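Local coordinates for EmGH1 (Erythrobacter marinus, PDB 5Z87), which probably hydrolyses beta-glucosidic bonds, acting as a beta-glucosidase of glycoside hydrolase family 3, at residues F153-V158 with R726-V731; M147-A152 with E195-D200; V691-R696 with V741-G746; G623-T628 with P658-G663. All coordinates share one frame; numbering follows the deposited sequence.

Interaction 1. Residues F153-V158 with R726-V731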
loop_
_atom_site.group_PDB
_atom_site.type_symbol
_atom_site.label_atom_id
_atom_site.label_comp_id
_atom_site.label_asym_id
_atom_site.label_seq_id
_atom_site.Cartn_x
_atom_site.Cartn_y
_atom_site.Cartn_z
ATOM N N PHE A 153 5.351 -6.992 26.675
ATOM C CA PHE A 153 4.327 -6.146 27.309
ATOM C C PHE A 153 4.698 -5.835 28.762
ATOM O O PHE A 153 3.863 -5.878 29.670
ATOM C CB PHE A 153 2.934 -6.781 27.193
ATOM C CG PHE A 153 2.367 -6.696 25.796
ATOM C CD1 PHE A 153 2.844 -7.535 24.791
ATOM C CD2 PHE A 153 1.404 -5.744 25.473
ATOM C CE1 PHE A 153 2.358 -7.452 23.477
ATOM C CE2 PHE A 153 0.902 -5.642 24.168
ATOM C CZ PHE A 153 1.385 -6.501 23.162
ATOM N N ARG A 154 5.979 -5.511 28.976
ATOM C CA ARG A 154 6.522 -5.161 30.290
ATOM C C ARG A 154 7.261 -3.833 30.169
ATOM O O ARG A 154 8.499 -3.799 30.145
ATOM C CB ARG A 154 7.466 -6.247 30.816
ATOM C CG ARG A 154 6.794 -7.542 31.250
ATOM C CD ARG A 154 5.927 -7.315 32.467
ATOM N NE ARG A 154 6.712 -6.847 33.608
ATOM C CZ ARG A 154 7.412 -7.638 34.415
ATOM N NH1 ARG A 154 7.432 -8.954 34.222
ATOM N NH2 ARG A 154 8.091 -7.110 35.422
ATOM N N PRO A 155 6.539 -2.719 30.059
ATOM C CA PRO A 155 7.243 -1.434 29.926
ATOM C C PRO A 155 8.087 -1.094 31.144
ATOM O O PRO A 155 9.097 -0.392 31.004
ATOM C CB PRO A 155 6.110 -0.423 29.692
ATOM C CG PRO A 155 4.835 -1.142 30.039
ATOM C CD PRO A 155 5.085 -2.592 29.843
ATOM N N ASP A 156 7.724 -1.598 32.327
ATOM C CA ASP A 156 8.566 -1.411 33.506
ATOM C C ASP A 156 9.943 -2.024 33.295
ATOM O O ASP A 156 10.960 -1.437 33.685
ATOM C CB ASP A 156 7.891 -2.008 34.747
ATOM C CG ASP A 156 7.605 -3.515 34.609
ATOM O OD1 ASP A 156 7.416 -4.019 33.478
ATOM O OD2 ASP A 156 7.568 -4.203 35.643
ATOM N N MET A 157 10.007 -3.192 32.657
ATOM C CA MET A 157 11.320 -3.766 32.400
ATOM C C MET A 157 12.023 -3.076 31.238
ATOM O O MET A 157 13.262 -3.033 31.206
ATOM C CB MET A 157 11.192 -5.264 32.145
ATOM C CG MET A 157 10.829 -6.056 33.395
ATOM S SD MET A 157 10.682 -7.823 33.049
ATOM C CE MET A 157 12.288 -8.197 32.346
ATOM N N VAL A 158 11.255 -2.537 30.282
ATOM C CA VAL A 158 11.843 -1.751 29.198
ATOM C C VAL A 158 12.620 -0.567 29.764
ATOM O O VAL A 158 13.755 -0.292 29.353
ATOM C CB VAL A 158 10.753 -1.286 28.214
ATOM C CG1 VAL A 158 11.323 -0.288 27.225
ATOM C CG2 VAL A 158 10.138 -2.475 27.482
ATOM N N ARG A 726 -6.302 0.554 23.830
ATOM C CA ARG A 726 -6.172 1.690 24.724
ATOM C C ARG A 726 -5.552 1.334 26.068
ATOM O O ARG A 726 -5.299 2.246 26.859
ATOM C CB ARG A 726 -7.541 2.355 24.956
ATOM C CG ARG A 726 -8.094 3.080 23.726
ATOM C CD ARG A 726 -7.152 4.205 23.342
ATOM N NE ARG A 726 -7.605 5.015 22.214
ATOM C CZ ARG A 726 -7.213 4.823 20.957
ATOM N NH1 ARG A 726 -6.399 3.819 20.667
ATOM N NH2 ARG A 726 -7.654 5.616 19.982
ATOM N N GLY A 727 -5.295 0.057 26.351
ATOM C CA GLY A 727 -4.615 -0.329 27.577
ATOM C C GLY A 727 -4.179 -1.779 27.545
ATOM O O GLY A 727 -4.700 -2.591 26.773
ATOM N N PHE A 728 -3.197 -2.093 28.392
ATOM C CA PHE A 728 -2.834 -3.484 28.636
ATOM C C PHE A 728 -2.183 -3.604 30.006
ATOM O O PHE A 728 -1.647 -2.636 30.550
ATOM C CB PHE A 728 -1.909 -4.043 27.545
ATOM C CG PHE A 728 -0.540 -3.423 27.519
ATOM C CD1 PHE A 728 0.423 -3.763 28.466
ATOM C CD2 PHE A 728 -0.204 -2.516 26.526
ATOM C CE1 PHE A 728 1.688 -3.189 28.431
ATOM C CE2 PHE A 728 1.064 -1.947 26.480
ATOM C CZ PHE A 728 2.015 -2.289 27.437
ATOM N N GLN A 729 -2.200 -4.824 30.535
ATOM C CA GLN A 729 -1.634 -5.113 31.847
ATOM C C GLN A 729 -1.208 -6.571 31.885
ATOM O O GLN A 729 -2.054 -7.463 31.812
ATOM C CB GLN A 729 -2.656 -4.833 32.941
ATOM C CG GLN A 729 -2.128 -5.034 34.353
ATOM C CD GLN A 729 -0.878 -4.233 34.616
ATOM O OE1 GLN A 729 -0.929 -3.003 34.728
ATOM N NE2 GLN A 729 0.264 -4.919 34.696
ATOM N N LYS A 730 0.089 -6.825 31.995
ATOM C CA LYS A 730 0.547 -8.181 32.264
ATOM C C LYS A 730 0.261 -8.523 33.726
ATOM O O LYS A 730 0.544 -7.724 34.624
ATOM C CB LYS A 730 2.034 -8.322 31.944
ATOM C CG LYS A 730 2.461 -9.766 31.691
ATOM C CD LYS A 730 3.852 -9.850 31.119
ATOM C CE LYS A 730 3.969 -10.986 30.130
ATOM N NZ LYS A 730 5.324 -11.094 29.548
ATOM N N VAL A 731 -0.357 -9.681 33.961
ATOM C CA VAL A 731 -0.640 -10.161 35.310
ATOM C C VAL A 731 0.038 -11.509 35.510
ATOM O O VAL A 731 0.254 -12.271 34.562
ATOM C CB VAL A 731 -2.147 -10.283 35.615
ATOM C CG1 VAL A 731 -2.813 -8.933 35.516
ATOM C CG2 VAL A 731 -2.804 -11.291 34.678
HETATM O O HOH W 1 2.251 -4.846 31.553
#
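Phe153 and Lys730 bring the two backbones closest, CA to CA 6.6 Å, with no direct hydrogen bond across the contact. A water spans it instead, donating to Phe153 O (2.7 Å) and accepting from Lys730 N (3.0 Å). Phe153, with a positive phi of 49°, is the first residue to leave helical backbone angles before Arg154, the N-cap of helix 155-171. Strand 724-733 is an outermost strand of its sheet within this chain. The contact joins the barrel-type N-terminal domain to the fibronectin type III-like domain. The rings of Phe153 and Phe728 make the apolar join, a T-shaped (edge-to-face) pair with planes at 82° and centroids 4.9 Å apart. Phe153 CD2 stands 3.5 Å above the plane of the Phe728 ring, over its centre. Pro155, a residue suited to the first turn of a helix, meets this ring tip to tip, CD lying at its edge 3.7 Å from CE1. Arg154 and Lys730 cross at about a right angle through their methylenes, CD to CD 3.5 Å. Their like charges share Glu415, which should ease the repulsion; Arg154 also grips Asp156 side-on through NE and NH2, while Lys730 NZ bonds Ser622 and Ala152 O.

Interaction 2. Residues M147-A152 with E195-D200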
loop_
_atom_site.group_PDB
_atom_site.type_symbol
_atom_site.label_atom_id
_atom_site.label_comp_id
_atom_site.label_asym_id
_atom_site.label_seq_id
_atom_site.Cartn_x
_atom_site.Cartn_y
_atom_site.Cartn_z
ATOM N N MET A 147 11.683 -5.324 18.600
ATOM C CA MET A 147 10.415 -6.029 18.384
ATOM C C MET A 147 10.255 -7.206 19.343
ATOM O O MET A 147 9.149 -7.466 19.831
ATOM C CB MET A 147 10.297 -6.518 16.941
ATOM C CG MET A 147 8.909 -7.104 16.628
ATOM S SD MET A 147 8.566 -7.034 14.868
ATOM C CE MET A 147 7.903 -5.378 14.678
ATOM N N ALA A 148 11.342 -7.929 19.627
ATOM C CA ALA A 148 11.282 -8.977 20.647
ATOM C C ALA A 148 10.818 -8.411 21.979
ATOM O O ALA A 148 9.888 -8.936 22.608
ATOM C CB ALA A 148 12.651 -9.644 20.800
ATOM N N MET A 149 11.439 -7.321 22.417
ATOM C CA MET A 149 11.081 -6.754 23.713
ATOM C C MET A 149 9.648 -6.253 23.724
ATOM O O MET A 149 9.003 -6.233 24.785
ATOM C CB MET A 149 12.042 -5.628 24.079
ATOM C CG MET A 149 13.468 -6.098 24.383
ATOM S SD MET A 149 14.378 -4.805 25.254
ATOM C CE MET A 149 14.897 -3.758 23.909
ATOM N N ALA A 150 9.131 -5.833 22.562
ATOM C CA ALA A 150 7.729 -5.420 22.494
ATOM C C ALA A 150 6.787 -6.575 22.811
ATOM O O ALA A 150 5.649 -6.341 23.244
ATOM C CB ALA A 150 7.405 -4.846 21.108
ATOM N N CYS A 151 7.226 -7.824 22.578
ATOM C CA CYS A 151 6.361 -8.966 22.859
ATOM C C CYS A 151 6.160 -9.166 24.340
ATOM O O CYS A 151 5.218 -9.857 24.734
ATOM C CB CYS A 151 6.919 -10.268 22.287
ATOM S SG CYS A 151 7.276 -10.297 20.553
ATOM N N ALA A 152 7.027 -8.579 25.163
ATOM C CA ALA A 152 6.976 -8.820 26.599
ATOM C C ALA A 152 5.812 -8.099 27.259
ATOM O O ALA A 152 5.329 -8.546 28.310
ATOM C CB ALA A 152 8.294 -8.393 27.245
ATOM N N GLU A 195 13.399 -3.146 14.263
ATOM C CA GLU A 195 13.777 -2.005 15.082
ATOM C C GLU A 195 12.594 -1.336 15.760
ATOM O O GLU A 195 12.818 -0.493 16.645
ATOM C CB GLU A 195 14.491 -0.950 14.248
ATOM C CG GLU A 195 15.619 -1.463 13.423
ATOM C CD GLU A 195 16.304 -0.323 12.701
ATOM O OE1 GLU A 195 17.020 -0.597 11.708
ATOM O OE2 GLU A 195 16.092 0.846 13.128
ATOM N N THR A 196 11.360 -1.673 15.364
ATOM C CA THR A 196 10.168 -1.011 15.862
ATOM C C THR A 196 9.530 -1.832 16.967
ATOM O O THR A 196 9.879 -2.987 17.198
ATOM C CB THR A 196 9.137 -0.800 14.746
ATOM O OG1 THR A 196 8.511 -2.059 14.429
ATOM C CG2 THR A 196 9.786 -0.204 13.536
ATOM N N TRP A 197 8.544 -1.223 17.619
ATOM C CA TRP A 197 7.765 -1.873 18.660
ATOM C C TRP A 197 6.407 -2.346 18.153
ATOM O O TRP A 197 5.478 -2.539 18.939
ATOM C CB TRP A 197 7.641 -0.932 19.863
ATOM C CG TRP A 197 9.025 -0.720 20.469
ATOM C CD1 TRP A 197 10.038 0.024 19.939
ATOM C CD2 TRP A 197 9.564 -1.343 21.649
ATOM N NE1 TRP A 197 11.160 -0.069 20.725
ATOM C CE2 TRP A 197 10.893 -0.892 21.788
ATOM C CE3 TRP A 197 9.041 -2.213 22.620
ATOM C CZ2 TRP A 197 11.713 -1.287 22.857
ATOM C CZ3 TRP A 197 9.852 -2.592 23.682
ATOM C CH2 TRP A 197 11.173 -2.132 23.789
ATOM N N GLY A 198 6.279 -2.561 16.859
ATOM C CA GLY A 198 5.102 -3.211 16.338
ATOM C C GLY A 198 4.217 -2.274 15.550
ATOM O O GLY A 198 4.626 -1.193 15.117
ATOM N N GLU A 199 2.969 -2.707 15.370
ATOM C CA GLU A 199 1.992 -1.979 14.578
ATOM C C GLU A 199 1.061 -1.098 15.410
ATOM O O GLU A 199 0.355 -0.261 14.840
ATOM C CB GLU A 199 1.146 -2.977 13.758
ATOM C CG GLU A 199 0.117 -3.782 14.575
ATOM C CD GLU A 199 -0.559 -4.909 13.769
ATOM O OE1 GLU A 199 0.103 -5.485 12.876
ATOM O OE2 GLU A 199 -1.745 -5.221 14.041
ATOM N N ASP A 200 1.015 -1.274 16.702
ATOM C CA ASP A 200 -0.059 -0.606 17.438
ATOM C C ASP A 200 0.397 0.747 17.979
ATOM O O ASP A 200 1.437 0.819 18.646
ATOM C CB ASP A 200 -0.534 -1.457 18.595
ATOM C CG ASP A 200 -1.614 -0.771 19.389
ATOM O OD1 ASP A 200 -2.651 -0.426 18.788
ATOM O OD2 ASP A 200 -1.425 -0.567 20.602
#
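Thr196 is the first residue of the loop 195-200 to touch helix 146-150, lying beside Met147 with both side chains pointing the same way. The contact is buried packing inside the barrel-type N-terminal domain of family 3, between that helix and the loop leading into helix 201-216. Met147 CG is anti to the backbone N (chi1 -173°) and the bend at chi3 turns CE back to Thr196 OG1, 3.4 Å away. That hydroxyl bonds Ser193 O and takes a weak bond from Gly198 N (3.3 Å), so a threonine here braces its own turn while a flexible thioether packs against it. At Trp197 the backbones come closest, its CA 4.9 Å from Met147 CA. The six-membered part of the indole makes the contact, with Trp197 CE3 3.4 Å from Ala150 CB. Farther along the ring, Trp197 CH2 lies 3.6 Å from Met149 CB. The small methyl of Ala150 lets the broad ring come right up to the helix backbone. Gly198 follows with a phi of 110°, where a side chain would jam against the preceding carbonyl, and its CA rests 3.9 Å from Met147 CE. Asp200 then caps helix 201-216 through Val203 N. Around this buried junction, Val204, Ser207 and Ile211 of helix 201-216 pack on Trp197, Met412 of helix 403-416 on Met149, and Phe601 of strand 596-601 on Met147.

Interaction 3. Residues V691-R696 with V741-G746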
loop_
_atom_site.group_PDB
_atom_site.type_symbol
_atom_site.label_atom_id
_atom_site.label_comp_id
_atom_site.label_asym_id
_atom_site.label_seq_id
_atom_site.Cartn_x
_atom_site.Cartn_y
_atom_site.Cartn_z
ATOM N N VAL A 691 -12.765 1.043 34.222
ATOM C CA VAL A 691 -13.221 -0.222 33.663
ATOM C C VAL A 691 -12.400 -1.346 34.289
ATOM O O VAL A 691 -11.174 -1.240 34.382
ATOM C CB VAL A 691 -13.094 -0.241 32.127
ATOM C CG1 VAL A 691 -13.475 -1.611 31.585
ATOM C CG2 VAL A 691 -13.979 0.836 31.505
ATOM N N SER A 692 -13.066 -2.417 34.722
ATOM C CA SER A 692 -12.375 -3.556 35.310
ATOM C C SER A 692 -12.632 -4.822 34.503
ATOM O O SER A 692 -13.665 -4.962 33.840
ATOM C CB SER A 692 -12.804 -3.793 36.753
ATOM O OG SER A 692 -14.132 -4.274 36.799
ATOM N N VAL A 693 -11.673 -5.745 34.573
ATOM C CA VAL A 693 -11.696 -7.009 33.845
ATOM C C VAL A 693 -11.149 -8.080 34.774
ATOM O O VAL A 693 -9.989 -7.997 35.191
ATOM C CB VAL A 693 -10.839 -6.966 32.566
ATOM C CG1 VAL A 693 -10.956 -8.289 31.789
ATOM C CG2 VAL A 693 -11.189 -5.769 31.703
ATOM N N SER A 694 -11.950 -9.093 35.077
ATOM C CA SER A 694 -11.461 -10.211 35.875
ATOM C C SER A 694 -10.818 -11.265 34.984
ATOM O O SER A 694 -11.314 -11.575 33.892
ATOM C CB SER A 694 -12.580 -10.844 36.710
ATOM O OG SER A 694 -13.502 -11.554 35.908
ATOM N N VAL A 695 -9.697 -11.799 35.455
ATOM C CA VAL A 695 -8.999 -12.888 34.793
ATOM C C VAL A 695 -8.605 -13.915 35.853
ATOM O O VAL A 695 -8.122 -13.553 36.933
ATOM C CB VAL A 695 -7.778 -12.372 34.012
ATOM C CG1 VAL A 695 -6.993 -11.421 34.875
ATOM C CG2 VAL A 695 -6.912 -13.532 33.553
ATOM N N ARG A 696 -8.838 -15.192 35.557
ATOM C CA ARG A 696 -8.643 -16.283 36.500
ATOM C C ARG A 696 -7.730 -17.311 35.862
ATOM O O ARG A 696 -7.906 -17.657 34.686
ATOM C CB ARG A 696 -9.983 -16.935 36.893
ATOM C CG ARG A 696 -9.847 -18.164 37.799
ATOM C CD ARG A 696 -11.186 -18.881 38.032
ATOM N NE ARG A 696 -12.147 -18.058 38.772
ATOM C CZ ARG A 696 -13.134 -17.366 38.207
ATOM N NH1 ARG A 696 -13.297 -17.391 36.885
ATOM N NH2 ARG A 696 -13.961 -16.647 38.958
ATOM N N VAL A 741 -8.276 -6.632 37.084
ATOM C CA VAL A 741 -7.412 -5.596 36.522
ATOM C C VAL A 741 -8.213 -4.318 36.331
ATOM O O VAL A 741 -9.351 -4.344 35.850
ATOM C CB VAL A 741 -6.795 -6.068 35.199
ATOM C CG1 VAL A 741 -5.963 -4.968 34.579
ATOM C CG2 VAL A 741 -5.937 -7.272 35.443
ATOM N N GLN A 742 -7.632 -3.188 36.726
ATOM C CA GLN A 742 -8.305 -1.898 36.649
ATOM C C GLN A 742 -7.686 -1.072 35.531
ATOM O O GLN A 742 -6.459 -0.965 35.439
ATOM C CB GLN A 742 -8.209 -1.154 37.983
ATOM C CG GLN A 742 -8.871 -1.894 39.142
ATOM C CD GLN A 742 -10.380 -1.737 39.139
ATOM O OE1 GLN A 742 -10.922 -0.829 38.508
ATOM N NE2 GLN A 742 -11.069 -2.620 39.848
ATOM N N PHE A 743 -8.534 -0.510 34.673
ATOM C CA PHE A 743 -8.116 0.449 33.660
ATOM C C PHE A 743 -8.875 1.757 33.848
ATOM O O PHE A 743 -9.967 1.800 34.429
ATOM C CB PHE A 743 -8.374 -0.073 32.238
ATOM C CG PHE A 743 -7.650 -1.343 31.900
ATOM C CD1 PHE A 743 -6.338 -1.310 31.474
ATOM C CD2 PHE A 743 -8.294 -2.564 31.973
ATOM C CE1 PHE A 743 -5.664 -2.481 31.142
ATOM C CE2 PHE A 743 -7.630 -3.732 31.644
ATOM C CZ PHE A 743 -6.311 -3.687 31.227
ATOM N N GLU A 744 -8.317 2.832 33.309
ATOM C CA GLU A 744 -9.041 4.097 33.299
ATOM C C GLU A 744 -8.890 4.739 31.931
ATOM O O GLU A 744 -7.773 4.867 31.421
ATOM C CB GLU A 744 -8.551 5.048 34.404
ATOM C CG GLU A 744 -9.566 6.154 34.722
ATOM C CD GLU A 744 -9.189 7.017 35.923
ATOM O OE1 GLU A 744 -8.708 8.146 35.710
ATOM O OE2 GLU A 744 -9.390 6.575 37.077
ATOM N N LEU A 745 -10.015 5.136 31.345
ATOM C CA LEU A 745 -10.052 5.763 30.035
ATOM C C LEU A 745 -10.546 7.196 30.159
ATOM O O LEU A 745 -11.282 7.537 31.090
ATOM C CB LEU A 745 -10.958 4.968 29.088
ATOM C CG LEU A 745 -10.390 3.597 28.749
ATOM C CD1 LEU A 745 -11.388 2.806 27.945
ATOM C CD2 LEU A 745 -9.115 3.793 27.981
ATOM N N GLY A 746 -10.144 8.037 29.212
ATOM C CA GLY A 746 -10.598 9.409 29.188
ATOM C C GLY A 746 -10.737 9.991 27.795
ATOM O O GLY A 746 -10.688 9.280 26.781
HETATM O O HOH W 2 -14.286 -3.133 39.954
#
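Val691, Ser692 and Val693 pair with Phe743, Gln742 and Val741 as antiparallel neighbours in the three-stranded sheet of the fibronectin type III-like, sandwich-type region. The short strand axes approach to 4.8 Å with directions 155° apart. Val691 and Phe743 form a hydrogen-bonded pair (Val691 N to Phe743 O 2.9 Å, Phe743 N to Val691 O 2.8 Å), as do Val693 and Val741 (Val693 N to Val741 O 3.0 Å, Val741 N to Val693 O 2.9 Å). Ser692 and Gln742 are the non-hydrogen-bonded pair between them, where Ser692 CA makes a CA-H...O contact of 3.2 Å to Val741 O. Side chains alternate accordingly. Beta-branched valines, well suited to extended strands, share one face with Phe743, whose ring edge meets Val693 CG2 at CE2 (4.1 Å). On the other, polar face the bend at chi2 (-79°) turns Gln742 CD toward Ser692. Gln742 NE2 lies 3.7 Å from Ser692 CB; a water accepts from this amide and bonds Ser692 OG weakly. Strand 689-697 runs in the middle of the sheet, its other edge bonded to strand 671-678. The apolar face packs on the second sheet: Phe743 on Val707 and Leu709 of strand 703-713, Val741 on Val731 of strand 724-733.

Interaction 4. Residues G623-T628 with P658-G663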
loop_
_atom_site.group_PDB
_atom_site.type_symbol
_atom_site.label_atom_id
_atom_site.label_comp_id
_atom_site.label_asym_id
_atom_site.label_seq_id
_atom_site.Cartn_x
_atom_site.Cartn_y
_atom_site.Cartn_z
ATOM N N GLY A 623 5.031 -14.096 26.315
ATOM C CA GLY A 623 5.067 -13.087 25.276
ATOM C C GLY A 623 3.784 -13.057 24.462
ATOM O O GLY A 623 3.072 -14.054 24.332
ATOM N N LYS A 624 3.480 -11.876 23.919
ATOM C CA LYS A 624 2.336 -11.660 23.040
ATOM C C LYS A 624 2.814 -10.969 21.773
ATOM O O LYS A 624 3.751 -10.170 21.809
ATOM C CB LYS A 624 1.255 -10.803 23.713
ATOM C CG LYS A 624 0.716 -11.366 25.026
ATOM C CD LYS A 624 -0.237 -12.521 24.754
ATOM C CE LYS A 624 -1.174 -12.748 25.913
ATOM N NZ LYS A 624 -2.139 -13.847 25.631
ATOM N N LEU A 625 2.171 -11.275 20.649
ATOM C CA LEU A 625 2.579 -10.667 19.379
ATOM C C LEU A 625 2.264 -9.172 19.377
ATOM O O LEU A 625 1.144 -8.775 19.742
ATOM C CB LEU A 625 1.888 -11.358 18.211
ATOM C CG LEU A 625 2.529 -12.698 17.852
ATOM C CD1 LEU A 625 1.707 -13.409 16.792
ATOM C CD2 LEU A 625 3.979 -12.504 17.392
ATOM N N PRO A 626 3.222 -8.310 19.031
ATOM C CA PRO A 626 2.932 -6.870 18.907
ATOM C C PRO A 626 2.601 -6.442 17.483
ATOM O O PRO A 626 2.470 -5.232 17.237
ATOM C CB PRO A 626 4.252 -6.244 19.365
ATOM C CG PRO A 626 5.300 -7.215 18.794
ATOM C CD PRO A 626 4.666 -8.594 18.888
ATOM N N VAL A 627 2.501 -7.400 16.564
ATOM C CA VAL A 627 2.058 -7.186 15.196
ATOM C C VAL A 627 1.020 -8.252 14.879
ATOM O O VAL A 627 0.904 -9.265 15.572
ATOM C CB VAL A 627 3.218 -7.278 14.185
ATOM C CG1 VAL A 627 4.142 -6.093 14.299
ATOM C CG2 VAL A 627 3.978 -8.604 14.397
ATOM N N THR A 628 0.285 -8.030 13.794
ATOM C CA THR A 628 -0.533 -9.073 13.196
ATOM C C THR A 628 0.346 -9.865 12.240
ATOM O O THR A 628 1.172 -9.287 11.531
ATOM C CB THR A 628 -1.730 -8.474 12.450
ATOM O OG1 THR A 628 -2.622 -7.881 13.391
ATOM C CG2 THR A 628 -2.495 -9.549 11.663
ATOM N N PRO A 658 -6.006 -13.573 9.661
ATOM C CA PRO A 658 -4.582 -13.555 9.983
ATOM C C PRO A 658 -4.139 -14.941 10.419
ATOM O O PRO A 658 -4.938 -15.757 10.887
ATOM C CB PRO A 658 -4.484 -12.530 11.118
ATOM C CG PRO A 658 -5.885 -12.408 11.653
ATOM C CD PRO A 658 -6.792 -12.675 10.524
ATOM N N LEU A 659 -2.853 -15.221 10.220
ATOM C CA LEU A 659 -2.293 -16.459 10.752
ATOM C C LEU A 659 -2.288 -16.431 12.277
ATOM O O LEU A 659 -2.729 -17.378 12.932
ATOM C CB LEU A 659 -0.887 -16.674 10.186
ATOM C CG LEU A 659 -0.250 -18.020 10.556
ATOM C CD1 LEU A 659 -1.077 -19.210 10.042
ATOM C CD2 LEU A 659 1.177 -18.112 10.037
ATOM N N TYR A 660 -1.823 -15.327 12.857
ATOM C CA TYR A 660 -1.951 -15.044 14.280
ATOM C C TYR A 660 -2.383 -13.588 14.426
ATOM O O TYR A 660 -1.806 -12.701 13.772
ATOM C CB TYR A 660 -0.632 -15.285 15.044
ATOM C CG TYR A 660 0.053 -16.615 14.777
ATOM C CD1 TYR A 660 -0.389 -17.792 15.384
ATOM C CD2 TYR A 660 1.155 -16.687 13.945
ATOM C CE1 TYR A 660 0.251 -19.005 15.143
ATOM C CE2 TYR A 660 1.804 -17.898 13.699
ATOM C CZ TYR A 660 1.348 -19.047 14.304
ATOM O OH TYR A 660 1.997 -20.233 14.062
ATOM N N PRO A 661 -3.365 -13.293 15.264
ATOM C CA PRO A 661 -3.805 -11.906 15.420
ATOM C C PRO A 661 -2.903 -11.131 16.362
ATOM O O PRO A 661 -2.181 -11.696 17.184
ATOM C CB PRO A 661 -5.210 -12.050 16.005
ATOM C CG PRO A 661 -5.143 -13.326 16.788
ATOM C CD PRO A 661 -4.218 -14.234 16.006
ATOM N N PHE A 662 -2.955 -9.806 16.218
ATOM C CA PHE A 662 -2.281 -8.924 17.159
ATOM C C PHE A 662 -2.648 -9.291 18.596
ATOM O O PHE A 662 -3.818 -9.519 18.916
ATOM C CB PHE A 662 -2.650 -7.459 16.888
ATOM C CG PHE A 662 -2.116 -6.491 17.931
ATOM C CD1 PHE A 662 -0.852 -5.928 17.795
ATOM C CD2 PHE A 662 -2.871 -6.160 19.050
ATOM C CE1 PHE A 662 -0.362 -5.055 18.748
ATOM C CE2 PHE A 662 -2.385 -5.287 19.999
ATOM C CZ PHE A 662 -1.125 -4.730 19.848
ATOM N N GLY A 663 -1.636 -9.336 19.464
ATOM C CA GLY A 663 -1.828 -9.663 20.866
ATOM C C GLY A 663 -1.873 -11.140 21.202
ATOM O O GLY A 663 -2.128 -11.483 22.360
HETATM O O HOH W 3 -5.287 -9.146 13.919
#
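Leu625 and Gly663 meet in a buried junction of two irregular loops, where the C-terminal domain of family 3 lies against both the N-terminal and the fibronectin type III-like domains. Gly663 N donates to Leu625 O (2.8 Å, angle 143° at the hydrogen), and the positive phi of Gly663 (84°) is a conformation that calls for glycine. With CG anti to the backbone N (chi1 173°), Phe662 brings its ring to the carbonyls of Leu625 and Pro626. Leu625 O sits over one face, toward the rim, whereas Pro626 O approaches in the ring plane, 3.2 Å from CE1, where the slightly positive aromatic C-H edge suits a carbonyl oxygen. Earlier in the Phe662 loop Leu659 and Tyr660 both face Ile629, a classic beta bulge. Beside it Leu625 CD1 packs on Tyr660 CB at 3.5 Å, and the Tyr660 hydroxyl reaches Gln421. Thr628 serves with both branches: OG1 accepts a weak bond from Phe662 N (3.4 Å) and a firmer one from a water (3.0 Å), and the same water weakly accepts from Phe662 N, while CG2 touches Pro658 CB (3.6 Å). At the far end Lys624 passes its CD 3.2 Å from Gly663 O, its chain bent at chi2; that oxygen is hydrogen-bonded by Gln708 NE2. The long lysine side chain suits the place because NZ can extend to the fibronectin type III-like domain, forming a salt bridge with Asp705 and a hydrogen bond with Pro772 O. Phe662 touches Tyr710 of that domain, and its ring stacks with Tyr640 of the C-terminal domain.

From the N terminus, interaction 2 closes a short loop within the barrel-type domain, from 147-152 to 195-200. Before it closes, interaction 1 opens at 153-158 and crosses it, reaching across the chain to 726-731. Interaction 4 opens and closes within that long span, pairing two loops of the C-terminal domain. Interaction 3 opens at 691-696, still inside the span, but closes at 741-746 beyond it, so it too crosses interaction 1. Spatially, Cys151 O and Glu199 OE1 of interaction 2 probably bond Lys624 N and Thr628 N of interaction 4, and Phe153 packs on Lys624 O. Phe743 of interaction 3 reaches Phe728 N, completing a path through all three domains.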